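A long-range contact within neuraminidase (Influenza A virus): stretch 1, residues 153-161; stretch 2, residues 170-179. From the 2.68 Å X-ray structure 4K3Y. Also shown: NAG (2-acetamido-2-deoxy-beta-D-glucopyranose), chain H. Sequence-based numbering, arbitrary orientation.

Stretch 1 (153-161) DGTCYTIIA
Stretch 2 170-179: SHRLYRLVNG

Two neighbouring strands of neuraminidase, 155-161 and 170-177, lie side by side and antiparallel, their N-to-C directions 154° apart and their axes approaching to 4.5 Å. The register pairs Cys 156 with Leu 176, Tyr 157 with Arg 175, Thr 158 with Tyr 174, Ile 159 with Leu 173, Ile 160 with Arg 172 and Ala 161 with His 171, so paired residue numbers sum to 332. Backbone angles are extended throughout, phi from -90° to -150° and psi from 119° to 160°.

Three pairs carry reciprocal hydrogen bonds. Cys 156 N reaches Leu 176 O at 2.7 Å, and Leu 176 N returns to Cys 156 O at 2.6 Å, the latter bent to 141°. Thr 158 N to Tyr 174 O is 3.0 Å and Tyr 174 N to Thr 158 O 2.8 Å; Ile 160 N to Arg 172 O is 3.1 Å and Arg 172 N to Ile 160 O 3.0 Å. Between these rungs the alpha hydrogens turn inward: Tyr 157 CA lies 3.2 Å from Tyr 174 O, and Ile 159 CA 3.3 Å from Arg 172 O.

Side chains of the hydrogen-bonded pairs share one face. Cys 156, chi1 m (-62°), brings its CB to 4.3 Å from Leu 176 CB, while its sulfur is bonded covalently elsewhere in the structure. Leu 176 is m at chi1, with chi2 between wells at 145°. Thr 158 is t, which sets CG2 3.9 Å from Tyr 174 CB and 4.0 Å from Leu 176 CD1; its hydroxyl is satisfied elsewhere, so a beta-branched residue can offer a methyl here without stranding a polar group. Tyr 174 (-76°, 83°) lays its ring beside Ile 160, with Tyr 174 CE1 4.1 Å from Ile 160 CB. Ile 160 is m,t. Arg 172 starts on this face, but its chain, m then t, t, leads its end away from stretch 1, suiting a charged residue that is partly exposed.

The other face carries the alternate residues. Tyr 157 (-50°, 88°) sets CE2 3.8 Å from Arg 175 CB, and its OH accepts a hydrogen bond from Thr 155 OG1 at 2.8 Å, a link between residues two apart on the same face that Thr 155 makes with chi1 p (78°). Arg 175, chi1 off-well at 134°, then t and p, contributes its aliphatic CB to the tyrosine, while NE and NH1 bond elsewhere. Ile 159 (m,t) meets Leu 173 through CG1 and CD2, 4.1 Å apart; Leu 173 has chi1 of -130°, between wells, and its end comes nearer stretch 1. Ala 161 CB sits 3.5 Å from His 171 ND1, its small methyl fitting beside the imidazole (chi1 -48°, chi2 -84°).

Beyond the strand, Asn 178 adopts phi/psi 47°/35°, and its ND2 is joined to NAG C1 at 1.4 Å. Val 177 CG1 touches NAG C8 at 3.7 Å. Gly 154, at 92°/-35°, has a conformation in which a CB would jam against the preceding carbonyl oxygen.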

# COMPACT_ATOMS: atom_id res chain seq x y z
N ASP C 153 -24.30 -11.28 -12.27
CA ASP C 153 -25.50 -10.89 -11.53
C ASP C 153 -25.63 -11.73 -10.26
O ASP C 153 -26.68 -12.34 -10.02
CB ASP C 153 -26.73 -11.06 -12.44
CG ASP C 153 -27.90 -10.20 -11.99
OD1 ASP C 153 -27.67 -9.14 -11.37
OD2 ASP C 153 -29.05 -10.58 -12.29
N GLY C 154 -24.57 -11.78 -9.46
CA GLY C 154 -24.61 -12.44 -8.17
C GLY C 154 -24.18 -13.91 -8.10
O GLY C 154 -23.61 -14.34 -7.09
N THR C 155 -24.48 -14.69 -9.15
CA THR C 155 -24.08 -16.10 -9.13
C THR C 155 -22.76 -16.35 -9.88
O THR C 155 -22.47 -15.70 -10.89
CB THR C 155 -25.20 -17.05 -9.64
OG1 THR C 155 -25.27 -17.02 -11.07
CG2 THR C 155 -26.56 -16.67 -9.05
N CYS C 156 -21.96 -17.28 -9.37
CA CYS C 156 -20.69 -17.63 -9.99
C CYS C 156 -20.68 -19.08 -10.42
O CYS C 156 -21.14 -19.96 -9.69
CB CYS C 156 -19.53 -17.38 -9.04
SG CYS C 156 -19.34 -15.65 -8.55
N TYR C 157 -20.13 -19.34 -11.60
CA TYR C 157 -20.06 -20.71 -12.12
C TYR C 157 -18.60 -21.19 -12.32
O TYR C 157 -17.72 -20.41 -12.69
CB TYR C 157 -20.88 -20.85 -13.40
CG TYR C 157 -22.30 -20.30 -13.28
CD1 TYR C 157 -22.58 -18.96 -13.55
CD2 TYR C 157 -23.35 -21.12 -12.89
CE1 TYR C 157 -23.87 -18.45 -13.45
CE2 TYR C 157 -24.65 -20.63 -12.79
CZ TYR C 157 -24.90 -19.30 -13.07
OH TYR C 157 -26.18 -18.82 -12.95
N THR C 158 -18.35 -22.46 -12.03
CA THR C 158 -17.03 -23.03 -12.21
C THR C 158 -17.17 -24.52 -12.52
O THR C 158 -18.22 -25.11 -12.25
CB THR C 158 -16.13 -22.83 -10.97
OG1 THR C 158 -14.81 -23.31 -11.25
CG2 THR C 158 -16.69 -23.55 -9.75
N ILE C 159 -16.12 -25.10 -13.10
CA ILE C 159 -16.13 -26.52 -13.44
C ILE C 159 -15.00 -27.24 -12.70
O ILE C 159 -13.88 -26.74 -12.64
CB ILE C 159 -16.03 -26.73 -14.96
CG1 ILE C 159 -17.19 -26.01 -15.65
CG2 ILE C 159 -16.04 -28.22 -15.30
CD1 ILE C 159 -16.98 -25.69 -17.12
N ILE C 160 -15.30 -28.40 -12.12
CA ILE C 160 -14.30 -29.16 -11.36
C ILE C 160 -14.16 -30.59 -11.88
O ILE C 160 -15.15 -31.25 -12.19
CB ILE C 160 -14.62 -29.18 -9.86
CG1 ILE C 160 -14.62 -27.74 -9.32
CG2 ILE C 160 -13.62 -30.05 -9.08
CD1 ILE C 160 -14.83 -27.65 -7.84
N ALA C 161 -12.91 -31.05 -11.97
CA ALA C 161 -12.62 -32.37 -12.51
C ALA C 161 -12.27 -33.38 -11.43
O ALA C 161 -11.57 -33.07 -10.46
CB ALA C 161 -11.48 -32.27 -13.52
N SER C 170 -14.33 -37.53 -14.63
CA SER C 170 -15.67 -36.98 -14.45
C SER C 170 -15.59 -35.47 -14.26
O SER C 170 -14.60 -34.95 -13.74
CB SER C 170 -16.39 -37.66 -13.29
OG SER C 170 -15.65 -37.56 -12.08
N HIS C 171 -16.63 -34.75 -14.69
CA HIS C 171 -16.63 -33.29 -14.58
C HIS C 171 -17.99 -32.76 -14.11
O HIS C 171 -19.04 -33.29 -14.46
CB HIS C 171 -16.21 -32.66 -15.91
CG HIS C 171 -14.97 -33.28 -16.48
ND1 HIS C 171 -13.70 -32.89 -16.10
CD2 HIS C 171 -14.80 -34.30 -17.36
CE1 HIS C 171 -12.81 -33.63 -16.74
NE2 HIS C 171 -13.45 -34.49 -17.51
N ARG C 172 -17.95 -31.71 -13.30
CA ARG C 172 -19.16 -31.16 -12.72
C ARG C 172 -19.28 -29.65 -12.87
O ARG C 172 -18.30 -28.91 -12.73
CB ARG C 172 -19.25 -31.53 -11.24
CG ARG C 172 -19.61 -32.99 -11.01
CD ARG C 172 -19.68 -33.28 -9.54
NE ARG C 172 -20.19 -34.62 -9.27
CZ ARG C 172 -20.47 -35.07 -8.05
NH1 ARG C 172 -20.29 -34.28 -7.00
NH2 ARG C 172 -20.94 -36.31 -7.89
N LEU C 173 -20.49 -29.21 -13.16
CA LEU C 173 -20.81 -27.79 -13.23
C LEU C 173 -21.28 -27.28 -11.86
O LEU C 173 -22.28 -27.75 -11.32
CB LEU C 173 -21.91 -27.56 -14.27
CG LEU C 173 -21.62 -26.47 -15.29
CD1 LEU C 173 -22.88 -26.17 -16.10
CD2 LEU C 173 -21.09 -25.21 -14.61
N TYR C 174 -20.56 -26.33 -11.28
CA TYR C 174 -20.94 -25.78 -9.98
C TYR C 174 -21.48 -24.35 -10.09
O TYR C 174 -20.90 -23.50 -10.78
CB TYR C 174 -19.78 -25.83 -8.98
CG TYR C 174 -19.52 -27.21 -8.41
CD1 TYR C 174 -18.76 -28.14 -9.11
CD2 TYR C 174 -20.05 -27.59 -7.18
CE1 TYR C 174 -18.52 -29.40 -8.61
CE2 TYR C 174 -19.82 -28.86 -6.67
CZ TYR C 174 -19.05 -29.76 -7.39
OH TYR C 174 -18.80 -31.02 -6.91
N ARG C 175 -22.59 -24.09 -9.41
CA ARG C 175 -23.12 -22.74 -9.29
C ARG C 175 -22.88 -22.27 -7.86
O ARG C 175 -23.08 -23.04 -6.91
CB ARG C 175 -24.61 -22.71 -9.65
CG ARG C 175 -25.50 -21.92 -8.68
CD ARG C 175 -26.95 -21.76 -9.15
NE ARG C 175 -27.56 -23.00 -9.63
CZ ARG C 175 -28.12 -23.13 -10.83
NH1 ARG C 175 -28.16 -22.09 -11.66
NH2 ARG C 175 -28.65 -24.29 -11.20
N LEU C 176 -22.44 -21.03 -7.70
CA LEU C 176 -22.11 -20.52 -6.37
C LEU C 176 -22.68 -19.15 -6.09
O LEU C 176 -22.59 -18.23 -6.92
CB LEU C 176 -20.59 -20.45 -6.18
CG LEU C 176 -19.83 -21.77 -6.23
CD1 LEU C 176 -18.49 -21.52 -6.87
CD2 LEU C 176 -19.65 -22.35 -4.83
N VAL C 177 -23.27 -19.01 -4.91
CA VAL C 177 -23.76 -17.72 -4.48
C VAL C 177 -23.01 -17.29 -3.22
O VAL C 177 -22.96 -18.04 -2.24
CB VAL C 177 -25.27 -17.77 -4.24
CG1 VAL C 177 -25.64 -16.89 -3.07
CG2 VAL C 177 -26.00 -17.33 -5.50
N ASN C 178 -22.41 -16.11 -3.26
CA ASN C 178 -21.69 -15.55 -2.11
C ASN C 178 -20.73 -16.53 -1.43
O ASN C 178 -20.60 -16.51 -0.20
CB ASN C 178 -22.67 -15.01 -1.06
CG ASN C 178 -23.46 -13.81 -1.54
OD1 ASN C 178 -23.35 -13.38 -2.70
ND2 ASN C 178 -24.29 -13.26 -0.64
N GLY C 179 -20.09 -17.39 -2.21
CA GLY C 179 -19.13 -18.31 -1.64
C GLY C 179 -19.69 -19.66 -1.24
O GLY C 179 -18.93 -20.53 -0.80
C1 NAG H . -24.88 -12.03 -1.10
C2 NAG H . -26.36 -12.12 -0.73
C3 NAG H . -27.08 -10.82 -1.07
C4 NAG H . -26.33 -9.62 -0.50
C5 NAG H . -24.85 -9.65 -0.84
C6 NAG H . -24.08 -8.56 -0.10
C7 NAG H . -27.48 -14.30 -0.81
C8 NAG H . -28.50 -15.09 -1.58
N2 NAG H . -26.99 -13.23 -1.43
O3 NAG H . -28.40 -10.86 -0.58
O4 NAG H . -26.93 -8.45 -1.01
O5 NAG H . -24.28 -10.89 -0.50
O6 NAG H . -23.98 -8.90 1.27
O7 NAG H . -27.11 -14.65 0.32